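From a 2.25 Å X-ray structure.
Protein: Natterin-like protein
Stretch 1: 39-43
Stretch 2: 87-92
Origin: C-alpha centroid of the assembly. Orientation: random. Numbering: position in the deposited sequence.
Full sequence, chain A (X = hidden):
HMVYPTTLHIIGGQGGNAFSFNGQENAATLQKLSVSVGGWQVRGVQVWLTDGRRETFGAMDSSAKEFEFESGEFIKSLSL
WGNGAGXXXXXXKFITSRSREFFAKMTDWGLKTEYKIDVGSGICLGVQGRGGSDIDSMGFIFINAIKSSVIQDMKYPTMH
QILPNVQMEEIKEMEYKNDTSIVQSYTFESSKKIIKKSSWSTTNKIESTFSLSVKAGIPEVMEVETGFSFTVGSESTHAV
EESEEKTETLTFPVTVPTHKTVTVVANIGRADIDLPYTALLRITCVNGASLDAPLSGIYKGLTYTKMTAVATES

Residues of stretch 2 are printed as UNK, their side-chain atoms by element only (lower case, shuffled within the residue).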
ATOM      1  N   GLY A  39     -33.885 -38.765   5.946  1.00 34.98           N
ATOM      2  CA  GLY A  39     -35.165 -38.500   6.482  1.00 34.01           C
ATOM      3  C   GLY A  39     -35.196 -37.988   7.895  1.00 32.21           C
ATOM      4  O   GLY A  39     -35.933 -37.064   8.200  1.00 35.29           O
ATOM      5  N   TRP A  40     -34.378 -38.553   8.745  1.00 32.14           N
ATOM      6  CA  TRP A  40     -34.433 -38.250  10.177  1.00 35.63           C
ATOM      7  C   TRP A  40     -33.029 -37.904  10.719  1.00 35.94           C
ATOM      8  O   TRP A  40     -32.721 -38.066  11.912  1.00 36.63           O
ATOM      9  CB  TRP A  40     -35.082 -39.425  10.983  1.00 36.35           C
ATOM     10  CG  TRP A  40     -34.491 -40.802  10.660  1.00 37.21           C
ATOM     11  CD1 TRP A  40     -34.763 -41.586   9.536  1.00 37.60           C
ATOM     12  CD2 TRP A  40     -33.600 -41.576  11.474  1.00 37.54           C
ATOM     13  NE1 TRP A  40     -34.055 -42.762   9.614  1.00 39.04           N
ATOM     14  CE2 TRP A  40     -33.362 -42.804  10.794  1.00 36.40           C
ATOM     15  CE3 TRP A  40     -32.988 -41.358  12.714  1.00 40.05           C
ATOM     16  CZ2 TRP A  40     -32.481 -43.786  11.286  1.00 40.18           C
ATOM     17  CZ3 TRP A  40     -32.125 -42.341  13.226  1.00 42.93           C
ATOM     18  CH2 TRP A  40     -31.885 -43.554  12.507  1.00 42.39           C
ATOM     19  N   GLN A  41     -32.164 -37.424   9.849  1.00 34.27           N
ATOM     20  CA  GLN A  41     -30.795 -37.135  10.259  1.00 33.16           C
ATOM     21  C   GLN A  41     -30.026 -36.336   9.213  1.00 31.21           C
ATOM     22  O   GLN A  41     -30.439 -36.269   8.034  1.00 28.49           O
ATOM     23  CB  GLN A  41     -30.022 -38.438  10.562  1.00 35.76           C
ATOM     24  CG  GLN A  41     -29.620 -39.212   9.334  1.00 37.07           C
ATOM     25  CD  GLN A  41     -30.718 -40.149   8.796  1.00 38.37           C
ATOM     26  OE1 GLN A  41     -31.858 -39.796   8.670  1.00 42.72           O
ATOM     27  NE2 GLN A  41     -30.319 -41.301   8.408  1.00 46.05           N
ATOM     28  N   VAL A  42     -28.936 -35.705   9.670  1.00 25.96           N
ATOM     29  CA  VAL A  42     -27.833 -35.377   8.789  1.00 27.87           C
ATOM     30  C   VAL A  42     -27.041 -36.672   8.606  1.00 28.01           C
ATOM     31  O   VAL A  42     -26.598 -37.245   9.594  1.00 25.24           O
ATOM     32  CB  VAL A  42     -26.929 -34.287   9.394  1.00 27.01           C
ATOM     33  CG1 VAL A  42     -25.615 -34.155   8.583  1.00 24.52           C
ATOM     34  CG2 VAL A  42     -27.695 -32.977   9.468  1.00 25.77           C
ATOM     35  N   ARG A  43     -26.899 -37.128   7.348  1.00 29.67           N
ATOM     36  CA  ARG A  43     -26.232 -38.379   7.050  1.00 29.89           C
ATOM     37  C   ARG A  43     -24.720 -38.260   7.045  1.00 28.58           C
ATOM     38  O   ARG A  43     -23.999 -39.185   7.442  1.00 25.30           O
ATOM     39  CB  ARG A  43     -26.684 -38.895   5.684  1.00 34.51           C
ATOM     40  CG  ARG A  43     -28.032 -39.597   5.676  1.00 43.08           C
ATOM     41  CD  ARG A  43     -27.667 -41.077   5.371  1.00 46.56           C
ATOM     42  NE  ARG A  43     -27.642 -41.252   3.934  1.00 41.78           N
ATOM     43  CZ  ARG A  43     -27.416 -42.400   3.273  1.00 40.79           C
ATOM     44  NH1 ARG A  43     -27.067 -43.523   3.865  1.00 39.56           N
ATOM     45  NH2 ARG A  43     -27.580 -42.422   1.966  1.00 34.81           N
ATOM     46  N   UNK A  87     -31.423 -38.158  18.993  1.00 33.89           N
ATOM     47  CA  UNK A  87     -30.398 -39.219  18.798  1.00 33.81           C
ATOM     48  C   UNK A  87     -29.391 -38.916  17.679  1.00 32.83           C
ATOM     49  O   UNK A  87     -28.380 -39.599  17.530  1.00 29.24           O
ATOM     50  c   UNK A  87     -31.129 -40.538  18.425  1.00 36.80           C
ATOM     51  o   UNK A  87     -32.015 -40.331  17.304  1.00 32.81           O
ATOM     52  c   UNK A  87     -31.997 -41.008  19.602  1.00 39.95           C
ATOM     53  N   UNK A  88     -29.680 -37.900  16.864  1.00 29.84           N
ATOM     54  CA  UNK A  88     -28.754 -37.478  15.790  1.00 31.13           C
ATOM     55  C   UNK A  88     -28.777 -35.984  15.613  1.00 29.56           C
ATOM     56  O   UNK A  88     -29.690 -35.292  16.080  1.00 27.63           O
ATOM     57  c   UNK A  88     -28.539 -42.772  14.460  1.00 51.19           C
ATOM     58  c   UNK A  88     -29.064 -40.554  13.533  1.00 43.46           C
ATOM     59  c   UNK A  88     -29.144 -38.207  14.461  1.00 34.50           C
ATOM     60  c   UNK A  88     -28.508 -39.606  14.500  1.00 40.10           C
ATOM     61  n   UNK A  88     -29.343 -42.606  15.476  1.00 48.71           N
ATOM     62  n   UNK A  88     -27.871 -43.906  14.368  1.00 57.04           N
ATOM     63  n   UNK A  88     -28.349 -41.806  13.562  1.00 45.69           N
ATOM     64  N   UNK A  89     -27.782 -35.475  14.894  1.00 31.59           N
ATOM     65  CA  UNK A  89     -27.826 -34.102  14.417  1.00 26.57           C
ATOM     66  C   UNK A  89     -28.955 -34.028  13.400  1.00 25.45           C
ATOM     67  O   UNK A  89     -29.073 -34.903  12.549  1.00 24.19           O
ATOM     68  c   UNK A  89     -26.417 -32.301  13.181  1.00 26.73           C
ATOM     69  c   UNK A  89     -25.102 -32.098  12.437  1.00 27.04           C
ATOM     70  c   UNK A  89     -26.479 -33.698  13.778  1.00 25.80           C
ATOM     71  c   UNK A  89     -26.567 -31.215  14.271  1.00 25.94           C
ATOM     72  N   UNK A  90     -29.751 -32.974  13.470  1.00 24.57           N
ATOM     73  CA  UNK A  90     -30.942 -32.866  12.620  1.00 27.79           C
ATOM     74  C   UNK A  90     -30.821 -31.804  11.533  1.00 29.10           C
ATOM     75  O   UNK A  90     -31.438 -31.897  10.482  1.00 31.08           O
ATOM     76  N   UNK A  91     -30.073 -30.745  11.821  1.00 29.82           N
ATOM     77  CA  UNK A  91     -29.947 -29.652  10.895  1.00 28.55           C
ATOM     78  C   UNK A  91     -28.789 -28.736  11.245  1.00 27.49           C
ATOM     79  O   UNK A  91     -28.411 -28.617  12.394  1.00 24.13           O
ATOM     80  c   UNK A  91     -31.248 -28.848  10.887  1.00 32.23           C
ATOM     81  N   UNK A  92     -28.282 -28.057  10.218  1.00 28.25           N
ATOM     82  CA  UNK A  92     -27.274 -27.026  10.335  1.00 26.05           C
ATOM     83  C   UNK A  92     -27.749 -25.800   9.542  1.00 27.09           C
ATOM     84  O   UNK A  92     -28.151 -25.900   8.391  1.00 25.70           O
ATOM     85  c   UNK A  92     -25.968 -27.486   9.677  1.00 26.53           C
ATOM     86  c   UNK A  92     -24.923 -26.366   9.684  1.00 27.23           C
ATOM     87  c   UNK A  92     -24.406 -29.487   9.549  1.00 28.22           C
ATOM     88  c   UNK A  92     -25.431 -28.730  10.371  1.00 27.54           C
TER

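Position 87 has three side-chain atoms, two carbons and one oxygen. The first carbon, CB, carries both the oxygen and the other carbon. The oxygen comes nearest stretch 1 near the ring of W40, without real contact. A short fork with one hydroxyl and one methyl is threonine, so this is T87. Its CA-to-CB bond points toward stretch 1, but OG1 of T87 comes no nearer than 4.5 Å, to CZ3 of W40. Its hydroxyl is hydrogen-bonded elsewhere in the structure.

Position 88 has seven side-chain atoms, four carbons and three nitrogens. Three carbons run in a line to a nitrogen. That nitrogen leads to a carbon carrying two more nitrogens. The third carbon packs near the ring of W40 and CB of Q41. A three-carbon chain ending in a guanidinium is arginine, so this is R88. Its CA-to-CB bond points toward stretch 1. Chi1 is m, and chi2 and chi3 are both t, so the aliphatic part is extended. CZ3 of W40 lies 3.6 Å from CD of R88. The same CZ3 sits over one face of the R88 guanidinium. CD of R88 is also 3.8 Å from CB of Q41. NE of R88 is hydrogen-bonded elsewhere in the structure.

Position 89 has four side-chain carbons and no other element. The chain runs from CB to a second carbon and forks there into two methyls. The forked carbon lies near the side chain of V42. That is leucine, L89. Its CA-to-CB bond points sideways, with chi1 t and chi2 p. CG of L89 lies 4.0 Å from CG2 of V42, an apolar contact between buried side chains. The backbone also takes part. N of V42 donates a hydrogen bond to O of L89 at 3.0 Å, with an N-H...O angle of 171°. The same O of L89 is 3.6 Å from CA of Q41.

Position 90 has no side-chain atoms; its main chain touches V42. It is glycine, G90. Its CA is 4.9 Å from CA of Q41, the closest approach of the two backbones by CA. V42 packs against the main chain here: its CG2 is 3.9 Å from C of G90.

Position 91 has one side-chain carbon, CB alone, pointing away from stretch 1. Contact with V42 is through the main chain. That is alanine, A91. N of A91 is 4.0 Å from CG2 of V42.

Position 92 has four side-chain carbons, forked at the first, with one arm two carbons long. That arm ends nearest V42, short of contact. That is isoleucine, I92. Chi1 is m and chi2 is t. Its CA-to-CB bond points sideways and the end of the side chain comes nearer, but CD1 of I92 stays 4.8 Å from CG2 of V42.

The contact is small, burying 313 Å² in all. One nearly linear backbone hydrogen bond, V42 to L89, joins the two stretches. The V42 side chain then packs against L89 and the backbone of G90 and A91. Beyond this, R88 extends to W40, adding a more open contact. Within stretch 1, N of W40 donates to OE1 of Q41 at 2.8 Å, tying the Q41 side chain back to the backbone of W40.

Stretch 2, residues 87-92: TRLGAI
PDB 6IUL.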